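Side-chain contacts in extracellular ligand-binding receptor (Desulfohalobium retbaense DSM 5692, PDB 5ERE), which probably acts as an extracellular sensor, binding 4-methyl-2-oxopentanoate (ketoleucine) in a periplasmic-binding-protein-like part and cytosine in a tandem PAS part: residues A45-A50 and S75-P80; Y122-E127 and L329-Q334; Q272-P277 and F281-G286; I436-P441 and G549-N554. All coordinates share one frame; numbering follows the deposited sequence.

Contacts 1 and 3 belong to the periplasmic-binding-protein part, contact 4 to the tandem PAS part, and contact 2 links the two. Contacts 1 and 4 are partly buried. Contact 1 is apolar, with methyl groups between neighbouring helices; contact 4 is mixed, with leucines and a histidine pair sharing D344 between a strand and a hairpin tip. Contacts 2 and 3 are surface contacts, one resting on a single glutamine, the other on a tryptophan beside a calcium site. Helix 324-357 is common to contacts 2 and 4: it supplies Q331 to the former and packs beside the latter. Contacts 1 and 4 lie on opposite sides of the chain's centre, about 58 Å apart between centres.

Contact 1 (A45-A50 and S75-P80); sequences ADVDTA and SSAIHP
V47 and A77 meet methyl to methyl, CG1 of the valine lying 3.7 Å from CB of the alanine. The valine's first torsion, 164°, sets CG1 opposite its own backbone nitrogen and swings it across to the facing helix; A77 needs no such reach, because its CB already points toward the other segment. This is the outer half of the contact, and V47 remains exposed. Deeper in, A50 and I78 are both buried, and CD1 of the isoleucine comes up to the main-chain oxygen of A50 at 3.9 Å. F54 and H89 take up more of the I78 side chain, while A50 also rests on A74. The two helices flank the parallel sheet of a periplasmic-binding-protein fold: helix 47-60 connects strand 37-42 to strand 64-70, which lie in the sheet with strand 3-8 between them, and helix 72-84 follows the second of the connected strands. On the solvent side, D46 N-caps helix 47-60. Its OD1 is met nearly along the C-O axis by the backbone N of T49, at 3.0 Å and with a fairly straight N-H angle of 158°, and a weak bond from the backbone N of D48 reaches the same oxygen. D46 is exposed, and its negative charge would probably interact favourably with the positive end of the helix dipole. V47 additionally touches W73, a residue of the ketoleucine pocket, yet its side chain stays about 11 Å from the bound ligand.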
loop_
_atom_site.group_PDB
_atom_site.type_symbol
_atom_site.label_atom_id
_atom_site.label_comp_id
_atom_site.label_asym_id
_atom_site.label_seq_id
_atom_site.Cartn_x
_atom_site.Cartn_y
_atom_site.Cartn_z
ATOM N N ALA A 45 26.685 -2.463 -16.828
ATOM C CA ALA A 45 26.148 -3.532 -16.000
ATOM C C ALA A 45 26.345 -3.275 -14.508
ATOM O O ALA A 45 25.660 -3.879 -13.688
ATOM C CB ALA A 45 26.788 -4.874 -16.395
ATOM N N ASP A 46 27.235 -2.352 -14.154
ATOM C CA ASP A 46 27.497 -2.072 -12.749
ATOM C C ASP A 46 27.671 -0.601 -12.419
ATOM O O ASP A 46 27.613 0.263 -13.284
ATOM C CB ASP A 46 28.758 -2.837 -12.292
ATOM C CG ASP A 46 30.050 -2.332 -12.964
ATOM O OD1 ASP A 46 30.282 -1.106 -13.052
ATOM O OD2 ASP A 46 30.853 -3.173 -13.408
ATOM N N VAL A 47 27.946 -0.331 -11.151
ATOM C CA VAL A 47 27.992 1.034 -10.665
ATOM C C VAL A 47 29.134 1.849 -11.261
ATOM O O VAL A 47 29.003 3.047 -11.446
ATOM C CB VAL A 47 28.089 1.045 -9.141
ATOM C CG1 VAL A 47 28.535 2.415 -8.613
ATOM C CG2 VAL A 47 26.750 0.682 -8.550
ATOM N N ASP A 48 30.254 1.218 -11.567
ATOM C CA ASP A 48 31.414 1.970 -12.020
ATOM C C ASP A 48 31.224 2.451 -13.437
ATOM O O ASP A 48 31.630 3.560 -13.814
ATOM C CB ASP A 48 32.673 1.115 -11.909
ATOM C CG ASP A 48 33.105 0.936 -10.480
ATOM O OD1 ASP A 48 33.405 1.966 -9.838
ATOM O OD2 ASP A 48 33.120 -0.216 -9.996
ATOM N N THR A 49 30.582 1.616 -14.231
ATOM C CA THR A 49 30.384 1.948 -15.624
ATOM C C THR A 49 29.359 3.100 -15.735
ATOM O O THR A 49 29.472 3.950 -16.614
ATOM C CB THR A 49 29.940 0.705 -16.439
ATOM O OG1 THR A 49 28.837 0.070 -15.785
ATOM C CG2 THR A 49 31.082 -0.319 -16.537
ATOM N N ALA A 50 28.406 3.160 -14.809
ATOM C CA ALA A 50 27.423 4.254 -14.794
ATOM C C ALA A 50 28.012 5.569 -14.301
ATOM O O ALA A 50 27.637 6.636 -14.797
ATOM C CB ALA A 50 26.240 3.889 -13.949
ATOM N N SER A 75 21.368 5.103 -10.232
ATOM C CA SER A 75 20.762 6.309 -9.711
ATOM C C SER A 75 21.322 6.633 -8.319
ATOM O O SER A 75 21.534 7.793 -7.998
ATOM C CB SER A 75 19.229 6.188 -9.666
ATOM O OG SER A 75 18.642 6.247 -10.978
ATOM N N SER A 76 21.557 5.615 -7.495
ATOM C CA SER A 76 22.074 5.858 -6.157
ATOM C C SER A 76 23.500 6.434 -6.224
ATOM O O SER A 76 23.844 7.312 -5.448
ATOM C CB SER A 76 22.021 4.570 -5.331
ATOM O OG SER A 76 20.700 4.345 -4.862
ATOM N N ALA A 77 24.292 5.984 -7.192
ATOM C CA ALA A 77 25.668 6.456 -7.367
ATOM C C ALA A 77 25.723 7.851 -7.994
ATOM O O ALA A 77 26.602 8.648 -7.676
ATOM C CB ALA A 77 26.449 5.484 -8.219
ATOM N N ILE A 78 24.809 8.145 -8.914
ATOM C CA ILE A 78 24.848 9.438 -9.597
ATOM C C ILE A 78 24.283 10.549 -8.689
ATOM O O ILE A 78 24.745 11.688 -8.743
ATOM C CB ILE A 78 24.100 9.361 -10.952
ATOM C CG1 ILE A 78 24.975 8.556 -11.927
ATOM C CG2 ILE A 78 23.799 10.750 -11.499
ATOM C CD1 ILE A 78 24.313 8.067 -13.221
ATOM N N HIS A 79 23.314 10.201 -7.846
ATOM C CA HIS A 79 22.621 11.157 -6.976
ATOM C C HIS A 79 23.556 12.176 -6.251
ATOM O O HIS A 79 23.380 13.393 -6.394
ATOM C CB HIS A 79 21.772 10.370 -5.971
ATOM C CG HIS A 79 21.326 11.158 -4.779
ATOM N ND1 HIS A 79 20.300 12.071 -4.831
ATOM C CD2 HIS A 79 21.740 11.135 -3.488
ATOM C CE1 HIS A 79 20.107 12.589 -3.635
ATOM N NE2 HIS A 79 20.972 12.043 -2.801
ATOM N N PRO A 80 24.558 11.697 -5.490
ATOM C CA PRO A 80 25.444 12.665 -4.810
ATOM C C PRO A 80 26.382 13.424 -5.743
ATOM O O PRO A 80 26.779 14.541 -5.432
ATOM C CB PRO A 80 26.254 11.791 -3.853
ATOM C CG PRO A 80 26.203 10.424 -4.460
ATOM C CD PRO A 80 24.837 10.315 -5.077
#

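Contact 2 (Y122-E127 and L329-Q334); sequences YLTDFE and LTQTAQ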
loop_
_atom_site.group_PDB
_atom_site.type_symbol
_atom_site.label_atom_id
_atom_site.label_comp_id
_atom_site.label_asym_id
_atom_site.label_seq_id
_atom_site.Cartn_x
_atom_site.Cartn_y
_atom_site.Cartn_z
ATOM N N TYR A 122 -0.189 -10.336 0.290
ATOM C CA TYR A 122 -0.264 -11.653 -0.332
ATOM C C TYR A 122 0.625 -12.648 0.423
ATOM O O TYR A 122 0.192 -13.752 0.741
ATOM C CB TYR A 122 0.161 -11.558 -1.794
ATOM C CG TYR A 122 0.079 -12.852 -2.562
ATOM C CD1 TYR A 122 -1.155 -13.427 -2.845
ATOM C CD2 TYR A 122 1.223 -13.486 -3.032
ATOM C CE1 TYR A 122 -1.255 -14.604 -3.557
ATOM C CE2 TYR A 122 1.138 -14.683 -3.736
ATOM C CZ TYR A 122 -0.112 -15.234 -3.998
ATOM O OH TYR A 122 -0.245 -16.406 -4.706
ATOM N N LEU A 123 1.856 -12.228 0.702
ATOM C CA LEU A 123 2.903 -13.125 1.217
ATOM C C LEU A 123 2.608 -13.615 2.632
ATOM O O LEU A 123 3.197 -14.601 3.096
ATOM C CB LEU A 123 4.281 -12.432 1.209
ATOM C CG LEU A 123 5.019 -12.280 -0.126
ATOM C CD1 LEU A 123 6.421 -11.682 0.047
ATOM C CD2 LEU A 123 5.096 -13.603 -0.842
ATOM N N THR A 124 1.709 -12.928 3.321
ATOM C CA THR A 124 1.470 -13.212 4.719
ATOM C C THR A 124 0.760 -14.581 4.902
ATOM O O THR A 124 0.811 -15.148 5.973
ATOM C CB THR A 124 0.679 -12.035 5.385
ATOM O OG1 THR A 124 0.755 -12.130 6.814
ATOM C CG2 THR A 124 -0.772 -11.978 4.930
ATOM N N ASP A 125 0.167 -15.129 3.841
ATOM C CA ASP A 125 -0.493 -16.436 3.909
ATOM C C ASP A 125 0.433 -17.593 3.518
ATOM O O ASP A 125 -0.031 -18.691 3.192
ATOM C CB ASP A 125 -1.725 -16.440 3.011
ATOM C CG ASP A 125 -2.770 -15.446 3.469
ATOM O OD1 ASP A 125 -2.883 -15.242 4.698
ATOM O OD2 ASP A 125 -3.463 -14.868 2.601
ATOM N N PHE A 126 1.736 -17.326 3.542
ATOM C CA PHE A 126 2.754 -18.327 3.248
ATOM C C PHE A 126 3.712 -18.416 4.423
ATOM O O PHE A 126 4.317 -17.412 4.804
ATOM C CB PHE A 126 3.519 -17.977 1.975
ATOM C CG PHE A 126 2.668 -17.949 0.740
ATOM C CD1 PHE A 126 1.963 -16.798 0.378
ATOM C CD2 PHE A 126 2.573 -19.064 -0.068
ATOM C CE1 PHE A 126 1.192 -16.785 -0.758
ATOM C CE2 PHE A 126 1.801 -19.051 -1.204
ATOM C CZ PHE A 126 1.111 -17.904 -1.555
ATOM N N GLU A 127 3.844 -19.610 4.999
ATOM C CA GLU A 127 4.692 -19.778 6.176
ATOM C C GLU A 127 6.148 -20.004 5.786
ATOM O O GLU A 127 7.038 -19.673 6.567
ATOM C CB GLU A 127 4.191 -20.930 7.063
ATOM C CG GLU A 127 2.834 -20.660 7.720
ATOM C CD GLU A 127 2.801 -19.367 8.526
ATOM O OE1 GLU A 127 3.504 -19.275 9.558
ATOM O OE2 GLU A 127 2.077 -18.429 8.120
ATOM N N LEU A 329 -10.808 -7.109 1.332
ATOM C CA LEU A 329 -11.993 -6.959 2.170
ATOM C C LEU A 329 -11.954 -7.911 3.358
ATOM O O LEU A 329 -12.173 -7.509 4.505
ATOM C CB LEU A 329 -13.257 -7.210 1.354
ATOM C CG LEU A 329 -14.570 -7.043 2.115
ATOM C CD1 LEU A 329 -14.759 -5.599 2.700
ATOM C CD2 LEU A 329 -15.671 -7.379 1.179
ATOM N N THR A 330 -11.652 -9.176 3.087
ATOM C CA THR A 330 -11.586 -10.169 4.154
ATOM C C THR A 330 -10.546 -9.830 5.188
ATOM O O THR A 330 -10.823 -9.891 6.382
ATOM C CB THR A 330 -11.289 -11.588 3.596
ATOM O OG1 THR A 330 -12.308 -11.933 2.653
ATOM C CG2 THR A 330 -11.279 -12.594 4.722
ATOM N N GLN A 331 -9.358 -9.448 4.735
ATOM C CA GLN A 331 -8.290 -9.076 5.663
ATOM C C GLN A 331 -8.693 -7.901 6.554
ATOM O O GLN A 331 -8.311 -7.818 7.715
ATOM C CB GLN A 331 -7.019 -8.738 4.894
ATOM C CG GLN A 331 -6.341 -9.989 4.304
ATOM C CD GLN A 331 -5.138 -9.666 3.436
ATOM O OE1 GLN A 331 -4.893 -8.506 3.077
ATOM N NE2 GLN A 331 -4.371 -10.700 3.096
ATOM N N THR A 332 -9.491 -6.999 6.009
ATOM C CA THR A 332 -9.946 -5.843 6.780
ATOM C C THR A 332 -11.032 -6.268 7.760
ATOM O O THR A 332 -10.982 -5.879 8.933
ATOM C CB THR A 332 -10.491 -4.722 5.855
ATOM O OG1 THR A 332 -9.504 -4.410 4.876
ATOM C CG2 THR A 332 -10.871 -3.422 6.629
ATOM N N ALA A 333 -12.011 -7.051 7.271
ATOM C CA ALA A 333 -13.045 -7.631 8.140
ATOM C C ALA A 333 -12.405 -8.345 9.317
ATOM O O ALA A 333 -12.882 -8.257 10.452
ATOM C CB ALA A 333 -13.919 -8.619 7.373
ATOM N N GLN A 334 -11.340 -9.086 9.031
ATOM C CA GLN A 334 -10.690 -9.882 10.069
ATOM C C GLN A 334 -9.976 -9.017 11.091
ATOM O O GLN A 334 -10.007 -9.316 12.289
ATOM C CB GLN A 334 -9.692 -10.855 9.447
ATOM C CG GLN A 334 -10.375 -11.982 8.728
ATOM C CD GLN A 334 -9.410 -12.872 7.986
ATOM O OE1 GLN A 334 -8.201 -12.626 7.949
ATOM N NE2 GLN A 334 -9.941 -13.909 7.382
#
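T124 and D125 sit in a type I turn facing Q331, which projects from a continuous helix. The turn runs from L123 to F126, following helix 112-123, and is closed by F126 N bonding L123 O at 3.1 Å. Opposite it, residues 329-334 keep regular helical bonding, with A333 N on L329 O and Q334 N on T330 O, both at 2.8 Å. The contact itself is slight and hangs on one side chain. Q331 runs nearly straight at chi2, 175°, carrying its amide across to the turn. Its NE2 lies 4.2 Å from the CG2 methyl of T124 and 4.3 Å from OD2 of D125, so it brushes the methyl and passes the carboxylate at a distance too long for a bond. The true polar partner of NE2 is the backbone oxygen of A121, one residue ahead of the segment, and this bond fixes where the amide lies. On the turn side, the ring of Y122 has CE1 of F126 over one face, 3.6 Å above the plane and offset toward the rim, while the F126 ring turns its edge to the oxygen of Y122. Y122 also meets the ring of F323 and rests on Q205 and V207 of strand 205-208. On its other flank, long helix 324-357 lies on the sensor sheet, with L329 packed on L557 and L559 of strand 553-561 and on L544 and T546 of strand 541-550, while Q331 reaches the turn of the periplasmic-binding part.

Contact 3 (Q272-P277 and F281-G286); sequences QGRQTP and FEWYAG. With CA (calcium ion), chain E.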
loop_
_atom_site.group_PDB
_atom_site.type_symbol
_atom_site.label_atom_id
_atom_site.label_comp_id
_atom_site.label_asym_id
_atom_site.label_seq_id
_atom_site.Cartn_x
_atom_site.Cartn_y
_atom_site.Cartn_z
ATOM N N GLN A 272 8.755 26.354 -19.986
ATOM C CA GLN A 272 8.403 27.373 -19.000
ATOM C C GLN A 272 9.607 28.057 -18.324
ATOM O O GLN A 272 9.448 28.704 -17.284
ATOM C CB GLN A 272 7.514 26.748 -17.920
ATOM C CG GLN A 272 6.077 26.516 -18.346
ATOM C CD GLN A 272 5.318 27.822 -18.515
ATOM O OE1 GLN A 272 4.919 28.457 -17.536
ATOM N NE2 GLN A 272 5.133 28.236 -19.761
ATOM N N GLY A 273 10.803 27.906 -18.899
ATOM C CA GLY A 273 11.974 28.640 -18.435
ATOM C C GLY A 273 12.669 28.066 -17.211
ATOM O O GLY A 273 13.704 28.572 -16.778
ATOM N N ARG A 274 12.109 27.007 -16.638
ATOM C CA ARG A 274 12.751 26.356 -15.510
ATOM C C ARG A 274 14.067 25.765 -16.032
ATOM O O ARG A 274 14.069 25.098 -17.064
ATOM C CB ARG A 274 11.837 25.286 -14.906
ATOM C CG ARG A 274 10.734 25.757 -13.925
ATOM C CD ARG A 274 10.116 27.107 -14.188
ATOM N NE ARG A 274 10.705 28.129 -13.310
ATOM C CZ ARG A 274 10.991 29.384 -13.655
ATOM N NH1 ARG A 274 11.528 30.198 -12.754
ATOM N NH2 ARG A 274 10.751 29.843 -14.883
ATOM N N GLN A 275 15.186 26.026 -15.351
ATOM C CA GLN A 275 16.496 25.654 -15.889
ATOM C C GLN A 275 17.499 25.320 -14.787
ATOM O O GLN A 275 18.343 24.457 -14.984
ATOM C CB GLN A 275 17.059 26.765 -16.775
ATOM C CG GLN A 275 16.469 26.826 -18.186
ATOM C CD GLN A 275 16.459 28.238 -18.743
ATOM O OE1 GLN A 275 17.323 29.055 -18.409
ATOM N NE2 GLN A 275 15.469 28.538 -19.591
ATOM N N THR A 276 17.433 25.992 -13.641
ATOM C CA THR A 276 18.304 25.590 -12.535
ATOM C C THR A 276 17.785 24.326 -11.862
ATOM O O THR A 276 16.586 24.041 -11.892
ATOM C CB THR A 276 18.450 26.648 -11.446
ATOM O OG1 THR A 276 17.208 26.789 -10.752
ATOM C CG2 THR A 276 18.908 27.984 -12.024
ATOM N N PRO A 277 18.696 23.579 -11.233
ATOM C CA PRO A 277 18.328 22.387 -10.467
ATOM C C PRO A 277 17.212 22.648 -9.456
ATOM O O PRO A 277 16.351 21.792 -9.276
ATOM C CB PRO A 277 19.636 22.021 -9.765
ATOM C CG PRO A 277 20.692 22.476 -10.734
ATOM C CD PRO A 277 20.165 23.757 -11.298
ATOM N N PHE A 281 13.602 20.873 -9.795
ATOM C CA PHE A 281 13.121 20.077 -8.671
ATOM C C PHE A 281 11.736 20.582 -8.202
ATOM O O PHE A 281 10.796 19.789 -8.050
ATOM C CB PHE A 281 14.161 20.100 -7.537
ATOM C CG PHE A 281 13.911 19.109 -6.426
ATOM C CD1 PHE A 281 12.998 19.381 -5.426
ATOM C CD2 PHE A 281 14.637 17.920 -6.359
ATOM C CE1 PHE A 281 12.779 18.486 -4.407
ATOM C CE2 PHE A 281 14.424 17.016 -5.339
ATOM C CZ PHE A 281 13.500 17.285 -4.363
ATOM N N GLU A 282 11.585 21.892 -8.035
ATOM C CA GLU A 282 10.314 22.446 -7.574
ATOM C C GLU A 282 9.167 22.222 -8.585
ATOM O O GLU A 282 7.979 22.132 -8.225
ATOM C CB GLU A 282 10.459 23.960 -7.272
ATOM C CG GLU A 282 9.148 24.594 -6.800
ATOM C CD GLU A 282 8.625 23.989 -5.502
ATOM O OE1 GLU A 282 9.392 24.044 -4.511
ATOM O OE2 GLU A 282 7.487 23.427 -5.471
ATOM N N TRP A 283 9.520 22.163 -9.852
ATOM C CA TRP A 283 8.547 21.819 -10.873
ATOM C C TRP A 283 7.804 20.543 -10.523
ATOM O O TRP A 283 6.593 20.409 -10.761
ATOM C CB TRP A 283 9.252 21.637 -12.209
ATOM C CG TRP A 283 8.326 21.334 -13.290
ATOM C CD1 TRP A 283 7.936 20.098 -13.719
ATOM C CD2 TRP A 283 7.620 22.290 -14.085
ATOM N NE1 TRP A 283 7.036 20.225 -14.748
ATOM C CE2 TRP A 283 6.818 21.557 -14.989
ATOM C CE3 TRP A 283 7.588 23.688 -14.123
ATOM C CZ2 TRP A 283 6.018 22.174 -15.920
ATOM C CZ3 TRP A 283 6.784 24.305 -15.060
ATOM C CH2 TRP A 283 6.004 23.544 -15.938
ATOM N N TYR A 284 8.555 19.580 -10.002
ATOM C CA TYR A 284 7.975 18.279 -9.677
ATOM C C TYR A 284 7.490 18.199 -8.231
ATOM O O TYR A 284 6.392 17.708 -7.982
ATOM C CB TYR A 284 9.008 17.184 -9.979
ATOM C CG TYR A 284 9.186 16.931 -11.459
ATOM C CD1 TYR A 284 8.316 16.104 -12.157
ATOM C CD2 TYR A 284 10.262 17.474 -12.141
ATOM C CE1 TYR A 284 8.473 15.886 -13.520
ATOM C CE2 TYR A 284 10.446 17.257 -13.471
ATOM C CZ TYR A 284 9.553 16.458 -14.167
ATOM O OH TYR A 284 9.793 16.242 -15.487
ATOM N N ALA A 285 8.293 18.711 -7.289
ATOM C CA ALA A 285 8.055 18.496 -5.869
ATOM C C ALA A 285 6.702 19.074 -5.456
ATOM O O ALA A 285 6.442 20.256 -5.673
ATOM C CB ALA A 285 9.214 19.137 -5.018
ATOM N N GLY A 286 5.862 18.245 -4.841
ATOM C CA GLY A 286 4.529 18.635 -4.406
ATOM C C GLY A 286 3.459 18.598 -5.480
ATOM O O GLY A 286 2.289 18.887 -5.215
HETATM CA CA CA E . 6.113 22.249 -6.973
#
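The six-membered ring of W283 meets the aliphatic parts of Q272 and R274. CG of Q272 comes within 3.8 Å of CH2 of the tryptophan, and CG of R274 approaches CE3 at the same 3.8 Å; both come in obliquely, and both side chains cross the indole at about a right angle. The tryptophan reaches them because its CG stands opposite the backbone nitrogen, chi1 -178°. The second point of contact is main chain: F281 N donates to P277 O at 2.9 Å, a bond of the first turn of helix 277-284. In the shell behind, R274 bends back at chi2 and chi3, so that NH2 bonds Q272 O at 3.0 Å, the oxygen lying almost in the guanidinium plane. T276 N-caps the helix through its OG1 to the backbone N of A279. Behind W283, R268 and A269 of helix 254-271 continue the packing, and its CD1 stands over the centre of the Y284 ring. Further along, F281 O accepts from both Y284 N and A285 N. E282 O binds calcium at 2.2 Å and A285 O at 2.4 Å. E282 OE2, brought round by a bend at chi2, and N287 OD1 complete these protein ligands, a calcium site formed by the last part of helix 277-284 and the loop that follows.

Contact 4 (I436-P441 and G549-N554); sequences IDLEHP and GLHGTN. With CYT (6-aminopyrimidin-2(1H)-one), chain C.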
loop_
_atom_site.group_PDB
_atom_site.type_symbol
_atom_site.label_atom_id
_atom_site.label_comp_id
_atom_site.label_asym_id
_atom_site.label_seq_id
_atom_site.Cartn_x
_atom_site.Cartn_y
_atom_site.Cartn_z
ATOM N N ILE A 436 -18.900 4.855 18.885
ATOM C CA ILE A 436 -19.425 3.500 19.132
ATOM C C ILE A 436 -18.940 2.999 20.505
ATOM O O ILE A 436 -17.748 3.083 20.798
ATOM C CB ILE A 436 -18.984 2.505 18.027
ATOM C CG1 ILE A 436 -19.633 2.884 16.694
ATOM C CG2 ILE A 436 -19.377 1.058 18.402
ATOM C CD1 ILE A 436 -18.988 2.214 15.498
ATOM N N ASP A 437 -19.919 2.593 21.325
ATOM C CA ASP A 437 -19.801 2.172 22.722
ATOM C C ASP A 437 -19.985 0.654 22.869
ATOM O O ASP A 437 -20.975 0.104 22.379
ATOM C CB ASP A 437 -20.876 2.917 23.549
ATOM C CG ASP A 437 -20.799 2.619 25.058
ATOM O OD1 ASP A 437 -19.729 2.243 25.555
ATOM O OD2 ASP A 437 -21.824 2.781 25.752
ATOM N N LEU A 438 -19.041 -0.028 23.516
ATOM C CA LEU A 438 -19.213 -1.439 23.870
ATOM C C LEU A 438 -19.394 -1.543 25.370
ATOM O O LEU A 438 -18.517 -1.096 26.130
ATOM C CB LEU A 438 -18.007 -2.267 23.400
ATOM C CG LEU A 438 -17.911 -3.743 23.813
ATOM C CD1 LEU A 438 -19.109 -4.537 23.428
ATOM C CD2 LEU A 438 -16.679 -4.337 23.166
ATOM N N GLU A 439 -20.527 -2.096 25.802
ATOM C CA GLU A 439 -20.827 -2.207 27.242
ATOM C C GLU A 439 -21.130 -3.613 27.709
ATOM O O GLU A 439 -21.793 -4.388 27.019
ATOM C CB GLU A 439 -22.010 -1.331 27.627
ATOM C CG GLU A 439 -21.862 0.150 27.263
ATOM C CD GLU A 439 -22.149 1.128 28.422
ATOM O OE1 GLU A 439 -22.305 0.698 29.592
ATOM O OE2 GLU A 439 -22.194 2.356 28.159
ATOM N N HIS A 440 -20.634 -3.944 28.892
ATOM C CA HIS A 440 -21.033 -5.175 29.563
ATOM C C HIS A 440 -21.727 -4.830 30.870
ATOM O O HIS A 440 -21.315 -3.896 31.572
ATOM C CB HIS A 440 -19.837 -6.092 29.825
ATOM C CG HIS A 440 -19.370 -6.836 28.617
ATOM N ND1 HIS A 440 -19.391 -8.213 28.542
ATOM C CD2 HIS A 440 -18.887 -6.403 27.430
ATOM C CE1 HIS A 440 -18.914 -8.592 27.367
ATOM N NE2 HIS A 440 -18.607 -7.513 26.675
ATOM N N PRO A 441 -22.768 -5.599 31.211
ATOM C CA PRO A 441 -23.402 -5.420 32.514
ATOM C C PRO A 441 -22.519 -5.914 33.641
ATOM O O PRO A 441 -21.681 -6.814 33.466
ATOM C CB PRO A 441 -24.670 -6.275 32.411
ATOM C CG PRO A 441 -24.292 -7.373 31.467
ATOM C CD PRO A 441 -23.351 -6.742 30.471
ATOM N N GLY A 549 -19.291 -6.987 13.499
ATOM C CA GLY A 549 -20.006 -6.500 14.664
ATOM C C GLY A 549 -19.982 -7.417 15.868
ATOM O O GLY A 549 -19.284 -8.429 15.871
ATOM N N LEU A 550 -20.753 -7.048 16.882
ATOM C CA LEU A 550 -20.908 -7.836 18.095
ATOM C C LEU A 550 -22.315 -7.708 18.662
ATOM O O LEU A 550 -22.967 -6.670 18.502
ATOM C CB LEU A 550 -19.908 -7.395 19.187
ATOM C CG LEU A 550 -18.395 -7.519 19.026
ATOM C CD1 LEU A 550 -17.671 -6.769 20.159
ATOM C CD2 LEU A 550 -17.985 -9.003 19.023
ATOM N N HIS A 551 -22.765 -8.770 19.329
ATOM C CA HIS A 551 -23.946 -8.721 20.189
ATOM C C HIS A 551 -25.188 -8.232 19.439
ATOM O O HIS A 551 -26.044 -7.560 20.031
ATOM C CB HIS A 551 -23.699 -7.812 21.396
ATOM C CG HIS A 551 -22.482 -8.168 22.189
ATOM N ND1 HIS A 551 -22.286 -9.430 22.719
ATOM C CD2 HIS A 551 -21.404 -7.433 22.553
ATOM C CE1 HIS A 551 -21.137 -9.454 23.373
ATOM N NE2 HIS A 551 -20.581 -8.256 23.289
ATOM N N GLY A 552 -25.273 -8.580 18.151
ATOM C CA GLY A 552 -26.435 -8.256 17.338
ATOM C C GLY A 552 -26.387 -6.903 16.659
ATOM O O GLY A 552 -27.331 -6.526 15.960
ATOM N N THR A 553 -25.287 -6.175 16.855
ATOM C CA THR A 553 -25.071 -4.882 16.181
ATOM C C THR A 553 -24.014 -5.107 15.120
ATOM O O THR A 553 -22.846 -5.347 15.401
ATOM C CB THR A 553 -24.642 -3.781 17.145
ATOM O OG1 THR A 553 -25.667 -3.610 18.120
ATOM C CG2 THR A 553 -24.371 -2.416 16.404
ATOM N N ASN A 554 -24.464 -5.125 13.888
ATOM C CA ASN A 554 -23.592 -5.370 12.766
ATOM C C ASN A 554 -23.516 -4.166 11.827
ATOM O O ASN A 554 -24.501 -3.459 11.635
ATOM C CB ASN A 554 -24.064 -6.622 12.019
ATOM C CG ASN A 554 -24.125 -7.841 12.930
ATOM O OD1 ASN A 554 -23.108 -8.292 13.458
ATOM N ND2 ASN A 554 -25.319 -8.355 13.141
HETATM N N3 CYT C . -20.160 8.147 26.568
HETATM C C4 CYT C . -19.574 7.059 27.066
HETATM N N1 CYT C . -22.172 6.909 26.259
HETATM C C2 CYT C . -21.460 8.111 26.153
HETATM O O2 CYT C . -22.017 9.112 25.649
HETATM N N4 CYT C . -18.278 7.170 27.473
HETATM C C5 CYT C . -20.285 5.814 27.185
HETATM C C6 CYT C . -21.564 5.782 26.775
#
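L438 and H440, on strand 434-443, face the tip of the hairpin formed by strands 541-550 and 553-561, whose type I' turn from L550 to T553 is closed by L550 N on T553 O and T553 N on L550 O. The two elements belong to separate antiparallel sheets of the tandem PAS sensor, and at 8.8 Å between the CA atoms of L438 and L550 they meet through side chains. L438 sends its two branches to different partners. CD2 touches CD1 of L550 at 4.0 Å, while CD1 lies 3.8 Å from CD2 of H551, at the edge of that imidazole and in its plane. Next along, the H440 and H551 rings lie 5.6 Å apart at their centroids with planes at 83°, and the two NE2 atoms approach to 4.0 Å. Both NE2 atoms bond OD1 of D344, on helix 324-357, whose carboxylate thus links strand 434-443 to the tip of the hairpin and would probably favour protonation of one of the histidines. The same helix packs M343 against L438 and F340 against L550. Strand alternation turns D437 and E439 to the cytosine pocket. D437 OD1 is held by S454 OG and E439 OE1 by S452 OG; OD2 of D437 sits 3.2 Å from cytosine C6 and only 2.5 Å from OE2 of E439, close enough that one of the acids probably carries a proton.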